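Local atomic coordinates of beta-hexosaminidase Amuc_2018 (Akkermansia muciniphila, PDB entry 6JEB), a protein that hydrolyses terminal non-reducing N-acetyl-D-hexosamine residues in N-acetyl-beta-D-hexosaminides, including N-acetylglucosamine of N-glycans and chitobiose. Residues P186-P191 against A237-E242; V252-D257 against A295-N300. All blocks are in the same frame, centred on the assembly; numbering follows the deposited sequence.

Contact 1. Residues P186-P191 against A237-E242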
# COMPACT_ATOMS: atom_id res chain seq x y z
N PRO A 186 1.16 -7.87 5.32
CA PRO A 186 2.45 -8.36 4.79
C PRO A 186 2.27 -9.00 3.42
O PRO A 186 1.26 -9.66 3.14
CB PRO A 186 2.85 -9.43 5.82
CG PRO A 186 1.49 -10.00 6.28
CD PRO A 186 0.56 -8.79 6.31
N GLU A 187 3.27 -8.82 2.55
CA GLU A 187 3.30 -9.49 1.25
C GLU A 187 4.51 -10.41 1.17
O GLU A 187 5.65 -9.96 1.37
CB GLU A 187 3.32 -8.52 0.07
CG GLU A 187 3.33 -9.24 -1.28
CD GLU A 187 3.48 -8.30 -2.46
OE1 GLU A 187 3.37 -7.06 -2.28
OE2 GLU A 187 3.72 -8.80 -3.58
N ILE A 188 4.25 -11.68 0.90
CA ILE A 188 5.27 -12.66 0.55
C ILE A 188 5.04 -12.96 -0.93
O ILE A 188 4.13 -13.73 -1.28
CB ILE A 188 5.18 -13.93 1.40
CG1 ILE A 188 5.06 -13.59 2.89
CG2 ILE A 188 6.37 -14.86 1.12
CD1 ILE A 188 6.24 -12.83 3.47
N ASP A 189 5.82 -12.35 -1.80
CA ASP A 189 5.55 -12.44 -3.23
C ASP A 189 5.95 -13.83 -3.75
O ASP A 189 7.07 -14.30 -3.51
CB ASP A 189 6.29 -11.32 -3.97
CG ASP A 189 5.75 -11.05 -5.36
OD1 ASP A 189 5.10 -11.95 -5.95
OD2 ASP A 189 5.99 -9.93 -5.88
N MET A 190 5.02 -14.50 -4.42
CA MET A 190 5.25 -15.83 -4.96
C MET A 190 4.34 -16.02 -6.16
O MET A 190 3.29 -15.37 -6.25
CB MET A 190 4.95 -16.90 -3.90
CG MET A 190 3.54 -16.81 -3.35
SD MET A 190 3.26 -17.96 -2.00
CE MET A 190 4.00 -17.08 -0.65
N PRO A 191 4.69 -16.92 -7.10
CA PRO A 191 5.88 -17.78 -7.09
C PRO A 191 7.14 -17.11 -7.65
O PRO A 191 8.22 -17.69 -7.52
CB PRO A 191 5.45 -18.95 -7.98
CG PRO A 191 4.53 -18.32 -9.00
CD PRO A 191 3.80 -17.22 -8.24
N ALA A 237 4.59 -22.77 4.95
CA ALA A 237 3.84 -22.98 6.19
C ALA A 237 4.54 -22.28 7.36
O ALA A 237 3.88 -21.66 8.20
CB ALA A 237 3.65 -24.47 6.48
N SER A 238 5.87 -22.37 7.41
CA SER A 238 6.61 -21.68 8.47
C SER A 238 6.50 -20.17 8.33
O SER A 238 6.34 -19.47 9.33
CB SER A 238 8.09 -22.09 8.44
OG SER A 238 8.23 -23.48 8.64
N VAL A 239 6.61 -19.66 7.10
CA VAL A 239 6.44 -18.23 6.86
C VAL A 239 5.07 -17.78 7.36
O VAL A 239 4.94 -16.80 8.10
CB VAL A 239 6.62 -17.91 5.37
CG1 VAL A 239 6.24 -16.45 5.09
CG2 VAL A 239 8.04 -18.19 4.93
N PHE A 240 4.02 -18.51 6.96
CA PHE A 240 2.67 -18.10 7.32
C PHE A 240 2.43 -18.20 8.83
O PHE A 240 1.66 -17.40 9.37
CB PHE A 240 1.63 -18.93 6.55
CG PHE A 240 1.70 -18.76 5.06
CD1 PHE A 240 2.33 -17.68 4.47
CD2 PHE A 240 1.13 -19.72 4.23
CE1 PHE A 240 2.39 -17.55 3.08
CE2 PHE A 240 1.17 -19.60 2.85
CZ PHE A 240 1.81 -18.51 2.27
N ASN A 241 3.05 -19.17 9.50
CA ASN A 241 2.94 -19.23 10.96
C ASN A 241 3.53 -17.99 11.61
O ASN A 241 2.96 -17.46 12.58
CB ASN A 241 3.59 -20.52 11.49
CG ASN A 241 2.76 -21.76 11.20
OD1 ASN A 241 1.55 -21.67 10.98
ND2 ASN A 241 3.41 -22.92 11.20
N GLU A 242 4.67 -17.51 11.11
CA GLU A 242 5.23 -16.27 11.64
C GLU A 242 4.29 -15.11 11.39
O GLU A 242 4.09 -14.26 12.26
CB GLU A 242 6.59 -15.97 11.00
CG GLU A 242 7.66 -16.93 11.41
CD GLU A 242 7.76 -17.05 12.91
OE1 GLU A 242 8.05 -16.03 13.57
OE2 GLU A 242 7.55 -18.17 13.43
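Ile188 turns CG1 away from its own carbonyl carbon, chi1 -48°, and this sends the longer branch toward Val239. Val239 answers with its CG1 methyl. The two side chains meet tip to tip. Ile188 CG1 lies 3.8 Å from Val239 CG1, and Ile188 CD1 is 4.0 Å from the same methyl. One valine methyl therefore fits against CG1 and CD1, the longer branch of the isoleucine.

The second pair is Met190 and Phe240, whose side chains come from opposite directions. The methionine chain bends at its last torsion, chi3 80°, and presents the methyl rather than the sulfur. Met190 CE is 3.9 Å from Phe240 CZ and 4.1 Å from Phe240 CE1. The methyl sits at the ring edge, near the ring plane, so neither face of the phenylalanine is used here.

No hydrogen bond crosses between 186-191 and 237-242. All four touching residues are buried, and the join is purely apolar. Leu243 and Tyr236, also on helix 230-246, extend it by touching Ile188. Phe240 also packs on Thr293 of helix 282-299.

Asp189 lies between the two packing residues in sequence and hydrogen-bonds through OD1 to Gly256 N. Through its two apolar pairs, helix 230-246 packs on the end of strand 183-187 and the loop that follows, as expected of the strand-to-helix packing in the TIM-barrel catalytic domain of glycosyl hydrolase family 20.

Contact 2. Residues V252-D257 against A295-N300. With ACM (acetamide), chain C.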
# COMPACT_ATOMS: atom_id res chain seq x y z
N VAL A 252 -2.78 -12.02 4.05
CA VAL A 252 -1.44 -12.24 3.52
C VAL A 252 -1.50 -12.01 2.02
O VAL A 252 -2.16 -12.77 1.29
CB VAL A 252 -0.89 -13.63 3.85
CG1 VAL A 252 0.50 -13.80 3.26
CG2 VAL A 252 -0.86 -13.84 5.36
N HIS A 253 -0.83 -10.96 1.55
CA HIS A 253 -0.73 -10.69 0.12
C HIS A 253 0.30 -11.66 -0.44
O HIS A 253 1.43 -11.72 0.05
CB HIS A 253 -0.28 -9.24 -0.04
CG HIS A 253 -0.49 -8.67 -1.41
ND1 HIS A 253 -0.04 -9.29 -2.56
CD2 HIS A 253 -1.03 -7.50 -1.81
CE1 HIS A 253 -0.32 -8.54 -3.61
NE2 HIS A 253 -0.94 -7.44 -3.18
N LEU A 254 -0.10 -12.47 -1.42
CA LEU A 254 0.78 -13.47 -2.01
C LEU A 254 1.48 -12.97 -3.27
O LEU A 254 2.23 -13.73 -3.90
CB LEU A 254 -0.01 -14.74 -2.32
CG LEU A 254 -0.65 -15.47 -1.13
CD1 LEU A 254 -1.43 -16.67 -1.63
CD2 LEU A 254 0.42 -15.88 -0.11
N GLY A 255 1.26 -11.72 -3.66
CA GLY A 255 1.92 -11.20 -4.84
C GLY A 255 1.38 -11.82 -6.12
O GLY A 255 0.24 -11.56 -6.52
N GLY A 256 2.19 -12.64 -6.78
CA GLY A 256 1.77 -13.27 -8.01
C GLY A 256 2.03 -12.47 -9.26
O GLY A 256 1.63 -12.89 -10.35
N ASP A 257 2.70 -11.33 -9.15
CA ASP A 257 2.94 -10.47 -10.29
C ASP A 257 4.15 -10.94 -11.10
O ASP A 257 5.11 -11.52 -10.56
CB ASP A 257 3.17 -9.03 -9.84
CG ASP A 257 4.32 -8.89 -8.85
OD1 ASP A 257 4.44 -9.73 -7.94
OD2 ASP A 257 5.10 -7.93 -8.98
N ALA A 295 -5.09 -22.74 0.89
CA ALA A 295 -5.48 -23.75 1.87
C ALA A 295 -4.56 -23.73 3.08
O ALA A 295 -5.02 -23.89 4.22
CB ALA A 295 -5.49 -25.14 1.23
N LEU A 296 -3.26 -23.52 2.86
CA LEU A 296 -2.33 -23.36 3.98
C LEU A 296 -2.71 -22.17 4.83
O LEU A 296 -2.74 -22.25 6.07
CB LEU A 296 -0.90 -23.19 3.47
CG LEU A 296 -0.03 -24.40 3.21
CD1 LEU A 296 1.38 -23.92 2.88
CD2 LEU A 296 -0.02 -25.34 4.41
N LEU A 297 -2.99 -21.03 4.19
CA LEU A 297 -3.42 -19.84 4.92
C LEU A 297 -4.69 -20.11 5.72
O LEU A 297 -4.80 -19.68 6.87
CB LEU A 297 -3.64 -18.69 3.95
CG LEU A 297 -2.39 -18.11 3.27
CD1 LEU A 297 -2.78 -17.16 2.14
CD2 LEU A 297 -1.51 -17.40 4.31
N ALA A 298 -5.65 -20.82 5.13
CA ALA A 298 -6.92 -21.05 5.80
C ALA A 298 -6.75 -21.84 7.09
O ALA A 298 -7.54 -21.67 8.03
CB ALA A 298 -7.89 -21.75 4.85
N LYS A 299 -5.72 -22.69 7.18
CA LYS A 299 -5.46 -23.41 8.42
C LYS A 299 -5.15 -22.47 9.58
O LYS A 299 -5.34 -22.84 10.74
CB LYS A 299 -4.31 -24.39 8.22
CG LYS A 299 -4.69 -25.71 7.58
CD LYS A 299 -3.45 -26.52 7.24
CE LYS A 299 -2.33 -26.31 8.26
NZ LYS A 299 -2.13 -27.46 9.19
N ASN A 300 -4.65 -21.27 9.29
CA ASN A 300 -4.37 -20.27 10.30
C ASN A 300 -5.44 -19.19 10.37
O ASN A 300 -5.23 -18.17 11.03
CB ASN A 300 -3.02 -19.58 10.02
CG ASN A 300 -1.86 -20.54 10.04
OD1 ASN A 300 -1.86 -21.54 10.76
ND2 ASN A 300 -0.83 -20.22 9.25
C1 ACM C . 3.88 -4.90 -9.88
O ACM C . 3.92 -3.78 -10.26
N ACM C . 4.97 -5.77 -10.20
C2 ACM C . 2.73 -5.47 -9.06
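Val252 and Leu297 touch first, their side chains at a slant. Leu297 CD2 fits beside the valine branch, 3.8 Å from Val252 CG2 and equally near Val252 CB. His253 points away from the helix. Its ND1 accepts a hydrogen bond from Gly255 N at 3.0 Å, with the donor in the ring plane, which ties the imidazole to the turn that follows. Leu254 points back to the helix and meets the other leucine methyl tip to tip, Leu254 CD1 to Leu297 CD1 at 4.0 Å. The two methyls of Leu297 thus serve different residues of the segment.

Gly255 and Gly256 both have positive phi and carry the chain to Asp257. There OD2 accepts a very short bond from the acetamide N, 2.5 Å long and fairly straight at 160°. With an alanine here the carboxylate is gone, and the acetamide N is likely to lose this acceptor and be freer to turn.

Val252 pairs with strand 303-307 through backbone hydrogen bonds to Thr303 and Gln305. Leu297 of helix 282-299 packs on both strands, reaching Pro304 of strand 303-307 as well as Val252 of strand 251-253.

Contacts 1 and 2 follow one another along the chain, with centres about 7 Å apart. The two strand segments are joined by a probable hydrogen bond, Pro186 O to His253 N at 2.9 Å. Met190 and Leu254 also touch and share a backbone hydrogen bond. Phe240 of contact 1 meets both Leu254 and Leu297 of contact 2. At the loop ends Asp189 OD2 and Asp257 OD1, like charges, lie only 2.6 Å apart. Asp257 binds substrate and here holds acetamide, which Tyr352 OH also bonds. The side chain of Met190 is about 8 Å from that of Asp257 and about 13 Å from the acetamide, so its packing does not touch the ligand.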